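Local coordinates for protein tyrosinase (Burkholderia thailandensis, PDB 5ZRD) that probably oxidises monophenols to catechols and on to quinones at a pair of copper ions, as a bacterial tyrosinase that works at acidic pH, at residues Ala247-Val252 / Ser260-Ser265. Residues are numbered along the deposited sequence; the frame is centred on the assembly and turned at random.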
loop_
_atom_site.group_PDB
_atom_site.type_symbol
_atom_site.label_atom_id
_atom_site.label_comp_id
_atom_site.label_asym_id
_atom_site.label_seq_id
_atom_site.Cartn_x
_atom_site.Cartn_y
_atom_site.Cartn_z
ATOM N N ALA A 247 43.459 -7.793 8.100
ATOM C CA ALA A 247 42.590 -6.620 7.942
ATOM C C ALA A 247 42.825 -5.681 9.133
ATOM O O ALA A 247 42.919 -6.144 10.231
ATOM C CB ALA A 247 41.146 -7.024 7.812
ATOM N N PRO A 248 42.984 -4.372 8.883
ATOM C CA PRO A 248 43.501 -3.479 9.917
ATOM C C PRO A 248 42.529 -3.092 11.038
ATOM O O PRO A 248 42.962 -2.551 12.034
ATOM C CB PRO A 248 43.869 -2.180 9.167
ATOM C CG PRO A 248 42.940 -2.170 7.961
ATOM C CD PRO A 248 42.837 -3.644 7.584
ATOM N N ASN A 249 41.233 -3.260 10.870
ATOM C CA ASN A 249 40.312 -2.925 11.960
ATOM C C ASN A 249 39.077 -3.828 11.823
ATOM O O ASN A 249 38.864 -4.424 10.778
ATOM C CB ASN A 249 39.960 -1.433 11.957
ATOM C CG ASN A 249 39.243 -0.973 10.698
ATOM O OD1 ASN A 249 38.114 -1.387 10.421
ATOM N ND2 ASN A 249 39.868 -0.079 9.944
ATOM N N TYR A 250 38.260 -3.890 12.856
ATOM C CA TYR A 250 37.122 -4.766 12.905
ATOM C C TYR A 250 36.083 -4.356 11.848
ATOM O O TYR A 250 35.499 -5.198 11.197
ATOM C CB TYR A 250 36.469 -4.796 14.289
ATOM C CG TYR A 250 35.220 -5.633 14.270
ATOM C CD1 TYR A 250 35.291 -7.010 14.182
ATOM C CD2 TYR A 250 33.965 -5.050 14.221
ATOM C CE1 TYR A 250 34.152 -7.798 14.066
ATOM C CE2 TYR A 250 32.815 -5.818 14.100
ATOM C CZ TYR A 250 32.910 -7.197 14.024
ATOM O OH TYR A 250 31.775 -7.940 13.925
ATOM N N THR A 251 35.855 -3.079 11.665
ATOM C CA THR A 251 34.844 -2.676 10.681
ATOM C C THR A 251 35.133 -3.333 9.318
ATOM O O THR A 251 34.231 -3.955 8.756
ATOM C CB THR A 251 34.690 -1.155 10.612
ATOM O OG1 THR A 251 34.356 -0.681 11.920
ATOM C CG2 THR A 251 33.604 -0.734 9.650
ATOM N N VAL A 252 36.365 -3.283 8.812
ATOM C CA VAL A 252 36.593 -3.727 7.459
ATOM C C VAL A 252 36.942 -5.211 7.450
ATOM O O VAL A 252 36.827 -5.858 6.400
ATOM C CB VAL A 252 37.654 -2.878 6.751
ATOM C CG1 VAL A 252 37.219 -1.431 6.737
ATOM C CG2 VAL A 252 39.051 -3.037 7.334
ATOM N N SER A 260 34.850 -2.843 0.856
ATOM C CA SER A 260 34.810 -2.275 -0.493
ATOM C C SER A 260 35.058 -0.761 -0.435
ATOM O O SER A 260 35.912 -0.209 -1.217
ATOM C CB SER A 260 33.521 -2.616 -1.189
ATOM O OG SER A 260 33.361 -1.857 -2.374
ATOM N N VAL A 261 34.360 -0.104 0.487
ATOM C CA VAL A 261 34.458 1.344 0.597
ATOM C C VAL A 261 35.859 1.712 1.123
ATOM O O VAL A 261 36.518 2.675 0.633
ATOM C CB VAL A 261 33.312 1.947 1.442
ATOM C CG1 VAL A 261 33.449 3.459 1.614
ATOM C CG2 VAL A 261 31.953 1.630 0.832
ATOM N N TRP A 262 36.342 0.956 2.093
ATOM C CA TRP A 262 37.721 1.134 2.570
ATOM C C TRP A 262 38.704 1.011 1.393
ATOM O O TRP A 262 39.647 1.804 1.258
ATOM C CB TRP A 262 38.055 0.122 3.677
ATOM C CG TRP A 262 39.413 0.314 4.289
ATOM C CD1 TRP A 262 40.602 -0.197 3.839
ATOM C CD2 TRP A 262 39.722 1.053 5.478
ATOM N NE1 TRP A 262 41.624 0.194 4.651
ATOM C CE2 TRP A 262 41.111 0.945 5.678
ATOM C CE3 TRP A 262 38.958 1.770 6.398
ATOM C CZ2 TRP A 262 41.763 1.564 6.749
ATOM C CZ3 TRP A 262 39.602 2.390 7.451
ATOM C CH2 TRP A 262 40.982 2.276 7.629
ATOM N N ASN A 263 38.517 -0.009 0.567
ATOM C CA ASN A 263 39.408 -0.232 -0.569
ATOM C C ASN A 263 39.277 0.902 -1.607
ATOM O O ASN A 263 40.192 1.098 -2.416
ATOM C CB ASN A 263 39.147 -1.612 -1.170
ATOM C CG ASN A 263 39.700 -2.738 -0.315
ATOM O OD1 ASN A 263 40.569 -2.527 0.536
ATOM N ND2 ASN A 263 39.249 -3.955 -0.561
ATOM N N SER A 264 38.157 1.636 -1.646
ATOM C CA SER A 264 38.034 2.740 -2.621
ATOM C C SER A 264 38.665 4.029 -2.066
ATOM O O SER A 264 38.821 4.946 -2.828
ATOM C CB SER A 264 36.593 2.989 -3.059
ATOM O OG SER A 264 36.035 1.887 -3.791
ATOM N N SER A 265 39.057 4.087 -0.786
ATOM C CA SER A 265 39.453 5.338 -0.112
ATOM C C SER A 265 40.807 5.204 0.596
ATOM O O SER A 265 41.194 6.128 1.293
ATOM C CB SER A 265 38.378 5.781 0.879
ATOM O OG SER A 265 38.121 4.799 1.892
#
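N249 ND2 lies over one face of the W262 indole, at the CZ3-CH2 end of the six-membered ring. It is 3.5 Å from both CZ3 and CH2 of W262. The amide plane stands 74° from the ring plane, so the two do not stack flat; ND2 is the atom that meets the ring. P248 and V252 approach the same indole obliquely. P248 brings its CG to 4.1 Å from W262 CZ2. V252 crosses the tryptophan at about a right angle, with CG1 3.5 Å from W262 CB and also close to CE3. The W262 ring reaches these partners because CG is anti to the backbone N (chi1 -175°). N249 is the N-cap of helix 250-254. Its OD1 accepts from V252 N at 3.0 Å, with an N-H...O angle of 151°. The amide thus caps one helix through its oxygen and meets W262, on helix 256-265, through its nitrogen. The contact joins two short consecutive helices of the tyrosinase central domain, away from the copper site. V270 packs against both P248 and W262, and Y346 also touches the indole. V261 of helix 256-265 packs on N345 of the second subunit, another copy of the protein.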